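Local coordinates for protein metalloprotease stcE (Escherichia coli, PDB 4DNY) that is a secreted zinc metalloprotease of the metzincin type, a mucinase that probably cleaves O-linked glycoproteins during adhesion and immune evasion by enterohemorrhagic E. coli, at residues A32-L37 with R63-I68; K26-V31 with V55-A60; L70-D75 with F110-G115; R82-A87 with G105-F110. All blocks are in the same frame, centred on the assembly; numbering follows the deposited sequence.

The four contacts lie in one small chain with a five-stranded and a three-stranded sheet. Contacts 2 and 4 build the larger sheet, with centres about 10 Å apart. Strands 54-60 and 80-86 are neighbours there, and Glu56 and Arg82 form a salt bridge between the two contacts. Contact 1 sets helix 31-35 against the chain leading into strand 67-69 of the smaller sheet. Contact 3 brings a loop against strand 107-113. The centres of contacts 1 and 3 are about 20 Å apart, across the chain's centre. Contacts 1 and 2 interleave along the sequence. Contact 4 comes between the segments of contact 3, its last residue, Phe110, being the first of 110-115. Two sheets are consistent with a beta-sandwich domain.

Contact 1 of 4, residues A32-L37 with R63-I68; sequences AEVNKL and RWVRDI
Helix 31-35 and the turn after it run beside residues 63-68, with the CA atoms of Val34 and Trp64 6.5 Å apart and those of Leu37 and Ile68 5.2 Å apart. Val34 makes the largest share of the contact. Its side chain crosses that of Arg63 at about a right angle. Val34 CG2 touches the aliphatic part of the arginine, 3.9 Å from Arg63 CD, while Val34 CG1 lies against the Arg63 carbonyl and the Trp64 nitrogen. Val65 packs against the backbone of Val34 and Asn35. Its chi1 of -74° puts Val65 CG1 anti to the carbonyl carbon, beside the backbone N, where it lies 3.7 Å from Val34 O. Val65 CG2 reaches Leu37 CB at 4.2 Å. Leu37 CB also packs on Ile68 CG2 at 4.1 Å. Ile68 CA makes a CA-H...O contact to Leu37 O, 3.5 Å. The contact is largely apolar. The polar end of Arg63 turns to His58 O, and Trp64 NE1 bonds to Ser90 O. Ile68 pairs by backbone bonds with strand 91-95. Leu37 also touches helix 43-49, and Val34 rests on Ile28 of strand 25-28.

Contact 2 of 4, residues K26-V31 with V55-A60; sequences KIINTV and VEIHTA
Strands 26-28 and 55-60 run parallel, 4.7 Å apart at closest approach and 19° from exact alignment, with Lys26, Ile27 and Ile28 paired to Val55, Glu56 and Ile57. Three backbone bonds join them: Glu56 N to Lys26 O, Ile28 N to Glu56 O, and His58 N to Ile28 O. Ile28 carries the apolar face. It lies side by side with Ile57, pointing the same way, and Ile28 CD1 reaches Val55 CG1 at 3.7 Å. On the other face, CG2 of Ile27 lies over one face of the His58 ring, toward the rim. Both ring nitrogens have partners near the ring plane. NE2 of His58 donates to Glu56 OE2 at 2.6 Å, an almost straight bond (171°) that uses the anti lone pair of the oxygen. A water lies 2.7 Å from His58 ND1 and accepts from Asn29 ND2 at 3.1 Å. These two bonds should fix the rotation of the ring. Glu56 OE1 is shared by salt bridges to Lys25 and Arg82, which would favour a charged carboxylate. At the edge of a mixed sheet, this is a right-handed beta-alpha-beta crossover, with helices 31-35 and 43-49 on the Ile28/Ile57 face linking the parallel strands.

Contact 3 of 4, residues L70-D75 with F110-G115; sequences LPQGPD and FKYVNG
Tyr112 and Gln72 meet at about a right angle, with the phenol ring and the amide plane turned 55° apart. The Gln72 amide lies at the ring edge. Tyr112 OH donates to Gln72 OE1 at 2.8 Å, standing well above the plane of the amide carbonyl. The same hydroxyl, Tyr112 OH, accepts from Gly73 N at 3.2 Å, in a fairly straight bond (165°). Gln72 is bent at chi2 (-74°), a turn that places CD near the phenol. Gln72 OE1 also comes within 3.5 Å of Gly115 O. Gly73 O lies 3.3 Å from Tyr112 CE2.

Two residues earlier on the strand, Phe110 and Leu70 cross obliquely. CD1 of Leu70 stands over one face of the Phe110 ring, 3.9 Å from its centroid. This is a CH-pi contact, and Leu70 CD1 is 3.7 Å from Phe110 CG. Trp117 of strand 116-119 joins both ends: it meets Tyr112 edge-to-face and touches Leu70 and Phe110. Its NE1 bonds to Pro71 O.

The chemistry thus divides in two. Leu70 and Phe110 supply buried apolar packing. The phenol oxygen of the buried Tyr112 is gripped by two bonds, one given and one received, which hold the 70-75 loop to strand 107-113.

Contact 4 of 4, residues R82-A87 with G105-F110; sequences RFVSSA and GNTLLF
Phe83 and Phe110 meet rim to rim, with planes at 84° and centroids 5.9 Å apart. The closest atoms are Phe83 CE2 and Phe110 CE2, 3.7 Å from each other. Phe83 CB also rests against Leu108 CB. On the opposite face of the sheet, Arg82 lies side by side with Thr107, pointing the same way. Leu109 CD1 lies against Arg82 CB at 3.8 Å. Val84 runs alongside Thr107, with CG2 of the valine near the threonine OG1.

These side chains are set in place by an antiparallel strand pair, 82-86 with 107-110, their N-to-C directions 170° apart. The two are neighbours in the mixed five-stranded sheet, and strands 91-95 and 98-102 of the other sheet lie between them in sequence, consistent with a beta-sandwich. Phe83 and Leu108 form the hydrogen-bonded pair: Phe83 N to Leu108 O and Leu108 N to Phe83 O are both 2.9 Å. Arg82 with Leu109 and Val84 with Thr107 are the non-hydrogen-bonded pairs. The ladder continues past the bridges through Ser85 N to Asn106 O and Gly105 N to Ser85 O, each 3.0 Å.

Ser85 OG, anti to its own backbone N (chi1 170°), accepts from Ala87 N and makes an ST turn. Further out, the Arg82 guanidinium continues toward strand 54-60 through Glu56. Tyr95 meets the Phe110 ring edge-to-face, and Leu102 of the smaller sheet packs on Phe83 and Ser85.

Contact 1 of 4, residues A32-L37 with R63-I68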
loop_
_atom_site.group_PDB
_atom_site.type_symbol
_atom_site.label_atom_id
_atom_site.label_comp_id
_atom_site.label_asym_id
_atom_site.label_seq_id
_atom_site.Cartn_x
_atom_site.Cartn_y
_atom_site.Cartn_z
ATOM N N ALA A 32 -5.577 -13.218 7.134
ATOM C CA ALA A 32 -6.956 -12.702 6.960
ATOM C C ALA A 32 -6.901 -11.274 6.429
ATOM O O ALA A 32 -7.719 -10.895 5.576
ATOM C CB ALA A 32 -7.714 -12.743 8.251
ATOM N N GLU A 33 -5.965 -10.466 6.911
ATOM C CA GLU A 33 -5.894 -9.051 6.451
ATOM C C GLU A 33 -5.292 -8.942 5.058
ATOM O O GLU A 33 -5.743 -8.119 4.245
ATOM C CB GLU A 33 -5.139 -8.171 7.460
ATOM C CG GLU A 33 -5.973 -7.951 8.765
ATOM C CD GLU A 33 -5.637 -6.635 9.509
ATOM O OE1 GLU A 33 -4.439 -6.255 9.611
ATOM O OE2 GLU A 33 -6.596 -5.970 9.999
ATOM N N VAL A 34 -4.289 -9.740 4.767
ATOM C CA VAL A 34 -3.707 -9.742 3.431
ATOM C C VAL A 34 -4.736 -10.171 2.386
ATOM O O VAL A 34 -4.781 -9.627 1.275
ATOM C CB VAL A 34 -2.398 -10.549 3.373
ATOM C CG1 VAL A 34 -1.941 -10.811 1.924
ATOM C CG2 VAL A 34 -1.321 -9.793 4.149
ATOM N N ASN A 35 -5.572 -11.129 2.762
ATOM C CA ASN A 35 -6.591 -11.628 1.847
ATOM C C ASN A 35 -7.572 -10.529 1.382
ATOM O O ASN A 35 -8.131 -10.643 0.291
ATOM C CB ASN A 35 -7.377 -12.777 2.522
ATOM C CG ASN A 35 -6.675 -14.072 2.506
ATOM O OD1 ASN A 35 -5.676 -14.257 1.811
ATOM N ND2 ASN A 35 -7.198 -15.032 3.295
ATOM N N LYS A 36 -7.781 -9.501 2.182
ATOM C CA LYS A 36 -8.688 -8.393 1.831
ATOM C C LYS A 36 -8.120 -7.446 0.775
ATOM O O LYS A 36 -8.850 -6.586 0.273
ATOM C CB LYS A 36 -9.120 -7.614 3.058
ATOM C CG LYS A 36 -9.887 -8.410 4.141
ATOM C CD LYS A 36 -10.252 -7.460 5.290
ATOM C CE LYS A 36 -10.959 -8.195 6.414
ATOM N NZ LYS A 36 -11.255 -7.222 7.521
ATOM N N LEU A 37 -6.823 -7.548 0.472
ATOM C CA LEU A 37 -6.150 -6.550 -0.337
ATOM C C LEU A 37 -6.462 -6.636 -1.828
ATOM O O LEU A 37 -6.170 -5.707 -2.582
ATOM C CB LEU A 37 -4.618 -6.575 -0.108
ATOM C CG LEU A 37 -4.152 -6.316 1.342
ATOM C CD1 LEU A 37 -2.648 -6.503 1.373
ATOM C CD2 LEU A 37 -4.560 -4.915 1.793
ATOM N N ARG A 63 1.211 -16.046 2.842
ATOM C CA ARG A 63 0.496 -14.826 3.239
ATOM C C ARG A 63 0.608 -13.804 2.135
ATOM O O ARG A 63 1.307 -12.781 2.272
ATOM C CB ARG A 63 1.112 -14.303 4.531
ATOM C CG ARG A 63 0.319 -13.170 5.180
ATOM C CD ARG A 63 1.247 -12.148 5.835
ATOM N NE ARG A 63 2.120 -12.785 6.801
ATOM C CZ ARG A 63 3.242 -12.266 7.281
ATOM N NH1 ARG A 63 3.939 -12.937 8.180
ATOM N NH2 ARG A 63 3.687 -11.085 6.889
ATOM N N TRP A 64 -0.073 -14.100 1.033
ATOM C CA TRP A 64 0.123 -13.429 -0.263
ATOM C C TRP A 64 -1.153 -13.344 -1.045
ATOM O O TRP A 64 -2.007 -14.219 -0.919
ATOM C CB TRP A 64 1.178 -14.206 -1.073
ATOM C CG TRP A 64 1.301 -13.936 -2.524
ATOM C CD1 TRP A 64 2.130 -12.997 -3.128
ATOM C CD2 TRP A 64 0.571 -14.577 -3.593
ATOM N NE1 TRP A 64 1.908 -13.004 -4.493
ATOM C CE2 TRP A 64 0.998 -13.988 -4.809
ATOM C CE3 TRP A 64 -0.388 -15.584 -3.624
ATOM C CZ2 TRP A 64 0.508 -14.369 -6.010
ATOM C CZ3 TRP A 64 -0.900 -15.973 -4.834
ATOM C CH2 TRP A 64 -0.464 -15.381 -6.030
ATOM N N VAL A 65 -1.314 -12.272 -1.806
ATOM C CA VAL A 65 -2.291 -12.252 -2.866
ATOM C C VAL A 65 -1.665 -11.678 -4.109
ATOM O O VAL A 65 -0.692 -10.924 -3.997
ATOM C CB VAL A 65 -3.513 -11.325 -2.542
ATOM C CG1 VAL A 65 -4.388 -12.043 -1.473
ATOM C CG2 VAL A 65 -3.068 -9.904 -2.126
ATOM N N ARG A 66 -2.214 -12.027 -5.259
ATOM C CA ARG A 66 -1.660 -11.585 -6.545
ATOM C C ARG A 66 -1.789 -10.113 -6.821
ATOM O O ARG A 66 -0.838 -9.523 -7.266
ATOM C CB ARG A 66 -2.309 -12.378 -7.665
ATOM C CG ARG A 66 -1.562 -12.216 -8.950
ATOM C CD ARG A 66 -2.273 -12.925 -10.057
ATOM N NE ARG A 66 -3.379 -12.064 -10.496
ATOM C CZ ARG A 66 -4.343 -12.384 -11.350
ATOM N NH1 ARG A 66 -4.384 -13.596 -11.913
ATOM N NH2 ARG A 66 -5.276 -11.472 -11.640
ATOM N N ASP A 67 -2.973 -9.560 -6.600
ATOM C CA ASP A 67 -3.264 -8.200 -7.001
ATOM C C ASP A 67 -3.634 -7.415 -5.802
ATOM O O ASP A 67 -4.446 -7.840 -5.029
ATOM C CB ASP A 67 -4.433 -8.132 -8.003
ATOM C CG ASP A 67 -4.132 -8.874 -9.319
ATOM O OD1 ASP A 67 -2.989 -8.884 -9.766
ATOM O OD2 ASP A 67 -5.090 -9.413 -9.918
ATOM N N ILE A 68 -3.048 -6.235 -5.671
ATOM C CA ILE A 68 -3.335 -5.337 -4.589
ATOM C C ILE A 68 -3.664 -3.956 -5.132
ATOM O O ILE A 68 -2.881 -3.354 -5.853
ATOM C CB ILE A 68 -2.101 -5.190 -3.683
ATOM C CG1 ILE A 68 -1.737 -6.614 -3.129
ATOM C CG2 ILE A 68 -2.366 -4.175 -2.552
ATOM C CD1 ILE A 68 -0.343 -6.710 -2.550
#

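Contact 2 of 4, residues K26-V31 with V55-A60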
loop_
_atom_site.group_PDB
_atom_site.type_symbol
_atom_site.label_atom_id
_atom_site.label_comp_id
_atom_site.label_asym_id
_atom_site.label_seq_id
_atom_site.Cartn_x
_atom_site.Cartn_y
_atom_site.Cartn_z
ATOM N N LYS A 26 -0.412 1.475 10.867
ATOM C CA LYS A 26 -1.063 0.163 10.828
ATOM C C LYS A 26 -0.247 -0.800 10.071
ATOM O O LYS A 26 0.052 -0.595 8.929
ATOM C CB LYS A 26 -2.433 0.301 10.168
ATOM C CG LYS A 26 -3.053 -1.021 9.767
ATOM C CD LYS A 26 -3.537 -1.886 10.946
ATOM C CE LYS A 26 -4.062 -3.253 10.445
ATOM N NZ LYS A 26 -4.639 -4.116 11.521
ATOM N N ILE A 27 0.072 -1.936 10.705
ATOM C CA ILE A 27 0.771 -3.015 9.989
ATOM C C ILE A 27 -0.223 -4.090 9.606
ATOM O O ILE A 27 -1.013 -4.522 10.415
ATOM C CB ILE A 27 1.872 -3.663 10.881
ATOM C CG1 ILE A 27 2.990 -2.677 11.115
ATOM C CG2 ILE A 27 2.424 -4.931 10.266
ATOM C CD1 ILE A 27 2.622 -1.673 12.091
ATOM N N ILE A 28 -0.175 -4.540 8.344
ATOM C CA ILE A 28 -0.993 -5.634 7.869
ATOM C C ILE A 28 -0.064 -6.734 7.630
ATOM O O ILE A 28 0.765 -6.669 6.768
ATOM C CB ILE A 28 -1.761 -5.207 6.542
ATOM C CG1 ILE A 28 -2.798 -4.153 6.879
ATOM C CG2 ILE A 28 -2.325 -6.471 5.813
ATOM C CD1 ILE A 28 -3.527 -3.564 5.697
ATOM N N ASN A 29 -0.106 -7.787 8.445
ATOM C CA ASN A 29 0.873 -8.883 8.390
ATOM C C ASN A 29 0.291 -10.217 8.795
ATOM O O ASN A 29 1.041 -11.099 9.237
ATOM C CB ASN A 29 2.099 -8.573 9.256
ATOM C CG ASN A 29 1.778 -8.533 10.747
ATOM O OD1 ASN A 29 0.626 -8.508 11.125
ATOM N ND2 ASN A 29 2.811 -8.493 11.601
ATOM N N THR A 30 -1.012 -10.370 8.602
ATOM C CA THR A 30 -1.657 -11.672 8.884
ATOM C C THR A 30 -2.421 -12.109 7.659
ATOM O O THR A 30 -2.735 -11.283 6.795
ATOM C CB THR A 30 -2.657 -11.534 10.067
ATOM O OG1 THR A 30 -3.613 -10.525 9.733
ATOM C CG2 THR A 30 -1.924 -11.195 11.349
ATOM N N VAL A 31 -2.749 -13.414 7.586
ATOM C CA VAL A 31 -3.394 -13.980 6.386
ATOM C C VAL A 31 -4.734 -13.332 6.101
ATOM O O VAL A 31 -4.999 -12.909 4.972
ATOM C CB VAL A 31 -3.519 -15.505 6.464
ATOM C CG1 VAL A 31 -4.316 -15.995 5.219
ATOM C CG2 VAL A 31 -2.137 -16.139 6.531
ATOM N N VAL A 55 -0.075 2.922 6.342
ATOM C CA VAL A 55 -0.357 1.472 6.389
ATOM C C VAL A 55 0.859 0.789 5.809
ATOM O O VAL A 55 1.316 1.166 4.702
ATOM C CB VAL A 55 -1.602 1.103 5.600
ATOM C CG1 VAL A 55 -1.679 -0.421 5.336
ATOM C CG2 VAL A 55 -2.907 1.591 6.328
ATOM N N GLU A 56 1.380 -0.232 6.488
ATOM C CA GLU A 56 2.569 -0.979 6.037
ATOM C C GLU A 56 2.137 -2.447 5.891
ATOM O O GLU A 56 1.732 -3.070 6.887
ATOM C CB GLU A 56 3.727 -0.845 7.030
ATOM C CG GLU A 56 4.931 -1.672 6.603
ATOM C CD GLU A 56 6.215 -1.324 7.379
ATOM O OE1 GLU A 56 6.467 -0.152 7.690
ATOM O OE2 GLU A 56 6.963 -2.223 7.646
ATOM N N ILE A 57 2.230 -2.950 4.673
ATOM C CA ILE A 57 1.776 -4.285 4.332
ATOM C C ILE A 57 2.944 -5.195 4.155
ATOM O O ILE A 57 3.893 -4.886 3.421
ATOM C CB ILE A 57 0.976 -4.219 3.020
ATOM C CG1 ILE A 57 -0.323 -3.460 3.242
ATOM C CG2 ILE A 57 0.718 -5.657 2.412
ATOM C CD1 ILE A 57 -1.021 -2.969 1.917
ATOM N N HIS A 58 2.909 -6.315 4.876
ATOM C CA HIS A 58 3.979 -7.340 4.781
ATOM C C HIS A 58 3.399 -8.597 4.175
ATOM O O HIS A 58 2.627 -9.304 4.826
ATOM C CB HIS A 58 4.476 -7.698 6.164
ATOM C CG HIS A 58 5.220 -6.608 6.846
ATOM N ND1 HIS A 58 5.597 -6.715 8.178
ATOM C CD2 HIS A 58 5.497 -5.334 6.465
ATOM C CE1 HIS A 58 6.222 -5.589 8.507
ATOM N NE2 HIS A 58 6.167 -4.724 7.497
ATOM N N THR A 59 3.725 -8.877 2.896
ATOM C CA THR A 59 3.383 -10.164 2.294
ATOM C C THR A 59 4.514 -11.150 2.603
ATOM O O THR A 59 5.683 -10.729 2.769
ATOM C CB THR A 59 3.143 -10.034 0.816
ATOM O OG1 THR A 59 4.231 -9.333 0.235
ATOM C CG2 THR A 59 1.792 -9.297 0.509
ATOM N N ALA A 60 4.196 -12.419 2.663
ATOM C CA ALA A 60 5.183 -13.455 2.981
ATOM C C ALA A 60 4.739 -14.741 2.377
ATOM O O ALA A 60 3.610 -14.854 1.880
ATOM C CB ALA A 60 5.331 -13.577 4.536
HETATM O O HOH W 1 5.479 -8.737 10.036
#

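Contact 3 of 4, residues L70-D75 with F110-G115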
loop_
_atom_site.group_PDB
_atom_site.type_symbol
_atom_site.label_atom_id
_atom_site.label_comp_id
_atom_site.label_asym_id
_atom_site.label_seq_id
_atom_site.Cartn_x
_atom_site.Cartn_y
_atom_site.Cartn_z
ATOM N N LEU A 70 -4.547 0.088 -4.520
ATOM C CA LEU A 70 -4.595 1.221 -3.618
ATOM C C LEU A 70 -5.933 1.984 -3.804
ATOM O O LEU A 70 -6.405 2.117 -4.909
ATOM C CB LEU A 70 -3.380 2.120 -3.868
ATOM C CG LEU A 70 -2.002 1.533 -3.631
ATOM C CD1 LEU A 70 -0.975 2.690 -3.547
ATOM C CD2 LEU A 70 -1.918 0.757 -2.302
ATOM N N PRO A 71 -6.544 2.415 -2.700
ATOM C CA PRO A 71 -7.828 3.131 -2.797
ATOM C C PRO A 71 -7.700 4.540 -3.370
ATOM O O PRO A 71 -6.598 5.122 -3.383
ATOM C CB PRO A 71 -8.284 3.149 -1.361
ATOM C CG PRO A 71 -6.980 3.197 -0.525
ATOM C CD PRO A 71 -6.058 2.328 -1.307
ATOM N N GLN A 72 -8.836 5.128 -3.786
ATOM C CA GLN A 72 -8.898 6.508 -4.177
ATOM C C GLN A 72 -9.936 7.204 -3.312
ATOM O O GLN A 72 -10.898 6.588 -2.887
ATOM C CB GLN A 72 -9.307 6.646 -5.642
ATOM C CG GLN A 72 -8.322 6.094 -6.641
ATOM C CD GLN A 72 -7.078 6.969 -6.806
ATOM O OE1 GLN A 72 -7.176 8.195 -6.803
ATOM N NE2 GLN A 72 -5.952 6.340 -7.057
ATOM N N GLY A 73 -9.740 8.500 -3.077
ATOM C CA GLY A 73 -10.735 9.304 -2.377
ATOM C C GLY A 73 -10.123 10.464 -1.671
ATOM O O GLY A 73 -8.926 10.476 -1.338
ATOM N N PRO A 74 -10.951 11.450 -1.374
ATOM C CA PRO A 74 -10.496 12.676 -0.784
ATOM C C PRO A 74 -9.781 12.526 0.567
ATOM O O PRO A 74 -8.759 13.200 0.805
ATOM C CB PRO A 74 -11.802 13.483 -0.612
ATOM C CG PRO A 74 -12.770 12.892 -1.507
ATOM C CD PRO A 74 -12.392 11.475 -1.734
ATOM N N ASP A 75 -10.288 11.642 1.425
ATOM C CA ASP A 75 -9.776 11.507 2.763
ATOM C C ASP A 75 -8.392 10.864 2.845
ATOM O O ASP A 75 -7.834 10.722 3.941
ATOM C CB ASP A 75 -10.783 10.766 3.664
ATOM C CG ASP A 75 -11.124 9.369 3.175
ATOM O OD1 ASP A 75 -10.807 8.984 2.033
ATOM O OD2 ASP A 75 -11.753 8.657 3.976
ATOM N N PHE A 110 4.421 4.668 -1.171
ATOM C CA PHE A 110 3.461 5.511 -1.864
ATOM C C PHE A 110 2.949 6.604 -0.942
ATOM O O PHE A 110 2.812 6.399 0.271
ATOM C CB PHE A 110 2.262 4.684 -2.361
ATOM C CG PHE A 110 2.597 3.594 -3.316
ATOM C CD1 PHE A 110 2.506 3.775 -4.697
ATOM C CD2 PHE A 110 2.977 2.362 -2.859
ATOM C CE1 PHE A 110 2.816 2.756 -5.569
ATOM C CE2 PHE A 110 3.268 1.313 -3.746
ATOM C CZ PHE A 110 3.156 1.536 -5.105
ATOM N N LYS A 111 2.656 7.776 -1.524
ATOM C CA LYS A 111 2.006 8.887 -0.847
ATOM C C LYS A 111 0.970 9.538 -1.770
ATOM O O LYS A 111 1.218 9.711 -2.930
ATOM C CB LYS A 111 3.054 9.934 -0.412
ATOM C CG LYS A 111 2.460 11.120 0.334
ATOM C CD LYS A 111 3.503 12.005 0.973
ATOM C CE LYS A 111 2.892 13.256 1.523
ATOM N NZ LYS A 111 3.834 14.112 2.363
ATOM N N TYR A 112 -0.197 9.884 -1.212
ATOM C CA TYR A 112 -1.300 10.439 -1.968
ATOM C C TYR A 112 -1.252 11.975 -1.820
ATOM O O TYR A 112 -1.294 12.482 -0.707
ATOM C CB TYR A 112 -2.605 9.909 -1.386
ATOM C CG TYR A 112 -3.804 9.993 -2.276
ATOM C CD1 TYR A 112 -4.014 9.065 -3.277
ATOM C CD2 TYR A 112 -4.801 10.920 -2.026
ATOM C CE1 TYR A 112 -5.120 9.068 -4.058
ATOM C CE2 TYR A 112 -5.970 10.916 -2.806
ATOM C CZ TYR A 112 -6.121 9.967 -3.809
ATOM O OH TYR A 112 -7.298 9.946 -4.573
ATOM N N VAL A 113 -1.106 12.679 -2.928
ATOM C CA VAL A 113 -1.018 14.132 -2.913
ATOM C C VAL A 113 -2.002 14.690 -3.934
ATOM O O VAL A 113 -1.879 14.403 -5.154
ATOM C CB VAL A 113 0.409 14.633 -3.207
ATOM C CG1 VAL A 113 0.470 16.122 -3.089
ATOM C CG2 VAL A 113 1.396 13.958 -2.211
ATOM N N ASN A 114 -2.904 15.522 -3.444
ATOM C CA ASN A 114 -3.904 16.202 -4.283
ATOM C C ASN A 114 -4.597 15.256 -5.242
ATOM O O ASN A 114 -4.720 15.559 -6.462
ATOM C CB ASN A 114 -3.340 17.400 -4.998
ATOM C CG ASN A 114 -4.408 18.288 -5.571
ATOM O OD1 ASN A 114 -5.502 18.436 -4.985
ATOM N ND2 ASN A 114 -4.167 18.877 -6.753
ATOM N N GLY A 115 -5.003 14.092 -4.704
ATOM C CA GLY A 115 -5.861 13.176 -5.460
ATOM C C GLY A 115 -5.148 12.115 -6.277
ATOM O O GLY A 115 -5.769 11.396 -7.068
#

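Contact 4 of 4, residues R82-A87 with G105-F110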
loop_
_atom_site.group_PDB
_atom_site.type_symbol
_atom_site.label_atom_id
_atom_site.label_comp_id
_atom_site.label_asym_id
_atom_site.label_seq_id
_atom_site.Cartn_x
_atom_site.Cartn_y
_atom_site.Cartn_z
ATOM N N ARG A 82 3.246 1.605 2.638
ATOM C CA ARG A 82 4.516 0.914 2.426
ATOM C C ARG A 82 4.256 -0.559 2.218
ATOM O O ARG A 82 3.381 -1.142 2.873
ATOM C CB ARG A 82 5.455 1.112 3.645
ATOM C CG ARG A 82 6.821 0.479 3.412
ATOM C CD ARG A 82 7.749 0.712 4.555
ATOM N NE ARG A 82 8.100 2.144 4.702
ATOM C CZ ARG A 82 7.890 2.877 5.779
ATOM N NH1 ARG A 82 7.276 2.324 6.855
ATOM N NH2 ARG A 82 8.282 4.155 5.867
ATOM N N PHE A 83 4.970 -1.177 1.285
ATOM C CA PHE A 83 4.937 -2.654 1.059
ATOM C C PHE A 83 6.298 -3.218 1.336
ATOM O O PHE A 83 7.293 -2.646 0.894
ATOM C CB PHE A 83 4.582 -2.989 -0.383
ATOM C CG PHE A 83 3.171 -2.673 -0.731
ATOM C CD1 PHE A 83 2.202 -3.634 -0.659
ATOM C CD2 PHE A 83 2.803 -1.388 -1.158
ATOM C CE1 PHE A 83 0.880 -3.326 -0.964
ATOM C CE2 PHE A 83 1.489 -1.099 -1.503
ATOM C CZ PHE A 83 0.542 -2.066 -1.389
ATOM N N VAL A 84 6.332 -4.348 2.044
ATOM C CA VAL A 84 7.526 -5.151 2.209
ATOM C C VAL A 84 7.231 -6.589 1.896
ATOM O O VAL A 84 6.403 -7.204 2.582
ATOM C CB VAL A 84 8.113 -5.024 3.669
ATOM C CG1 VAL A 84 9.421 -5.830 3.773
ATOM C CG2 VAL A 84 8.264 -3.571 4.059
ATOM N N SER A 85 7.814 -7.110 0.818
ATOM C CA SER A 85 7.537 -8.484 0.395
ATOM C C SER A 85 8.627 -9.449 0.866
ATOM O O SER A 85 9.811 -9.288 0.550
ATOM C CB SER A 85 7.466 -8.589 -1.107
ATOM O OG SER A 85 7.433 -9.974 -1.445
ATOM N N SER A 86 8.191 -10.501 1.544
ATOM C CA SER A 86 9.069 -11.665 1.781
ATOM C C SER A 86 8.421 -12.895 1.134
ATOM O O SER A 86 8.708 -14.036 1.494
ATOM C CB SER A 86 9.384 -11.852 3.287
ATOM O OG SER A 86 8.208 -11.970 4.040
ATOM N N ALA A 87 7.539 -12.656 0.153
ATOM C CA ALA A 87 6.811 -13.732 -0.558
ATOM C C ALA A 87 7.540 -14.057 -1.867
ATOM O O ALA A 87 7.812 -13.150 -2.651
ATOM C CB ALA A 87 5.398 -13.302 -0.879
ATOM N N GLY A 105 11.783 -9.634 -1.626
ATOM C CA GLY A 105 12.923 -8.872 -1.196
ATOM C C GLY A 105 12.849 -7.396 -1.509
ATOM O O GLY A 105 13.862 -6.748 -1.446
ATOM N N ASN A 106 11.675 -6.892 -1.860
ATOM C CA ASN A 106 11.524 -5.510 -2.227
ATOM C C ASN A 106 10.593 -4.721 -1.277
ATOM O O ASN A 106 9.697 -5.289 -0.667
ATOM C CB ASN A 106 11.109 -5.398 -3.655
ATOM C CG ASN A 106 12.314 -5.661 -4.591
ATOM O OD1 ASN A 106 13.427 -5.082 -4.412
ATOM N ND2 ASN A 106 12.113 -6.456 -5.544
ATOM N N THR A 107 10.882 -3.438 -1.174
ATOM C CA THR A 107 10.061 -2.495 -0.421
ATOM C C THR A 107 9.565 -1.462 -1.426
ATOM O O THR A 107 10.346 -1.004 -2.355
ATOM C CB THR A 107 10.886 -1.796 0.649
ATOM O OG1 THR A 107 11.257 -2.693 1.667
ATOM C CG2 THR A 107 10.130 -0.616 1.293
ATOM N N LEU A 108 8.306 -1.067 -1.314
ATOM C CA LEU A 108 7.709 -0.019 -2.128
ATOM C C LEU A 108 7.065 1.012 -1.204
ATOM O O LEU A 108 6.605 0.691 -0.128
ATOM C CB LEU A 108 6.635 -0.566 -3.063
ATOM C CG LEU A 108 7.043 -1.600 -4.069
ATOM C CD1 LEU A 108 5.792 -2.143 -4.750
ATOM C CD2 LEU A 108 8.036 -1.016 -5.054
ATOM N N LEU A 109 7.005 2.279 -1.624
ATOM C CA LEU A 109 6.427 3.311 -0.788
ATOM C C LEU A 109 5.614 4.318 -1.636
ATOM O O LEU A 109 6.083 4.723 -2.726
ATOM C CB LEU A 109 7.506 4.065 -0.056
ATOM C CG LEU A 109 7.076 5.121 0.972
ATOM C CD1 LEU A 109 6.313 4.447 2.152
ATOM C CD2 LEU A 109 8.262 5.884 1.509
ATOM N N PHE A 110 4.421 4.668 -1.171
ATOM C CA PHE A 110 3.461 5.511 -1.864
ATOM C C PHE A 110 2.949 6.604 -0.942
ATOM O O PHE A 110 2.812 6.399 0.271
ATOM C CB PHE A 110 2.262 4.684 -2.361
ATOM C CG PHE A 110 2.597 3.594 -3.316
ATOM C CD1 PHE A 110 2.506 3.775 -4.697
ATOM C CD2 PHE A 110 2.977 2.362 -2.859
ATOM C CE1 PHE A 110 2.816 2.756 -5.569
ATOM C CE2 PHE A 110 3.268 1.313 -3.746
ATOM C CZ PHE A 110 3.156 1.536 -5.105
#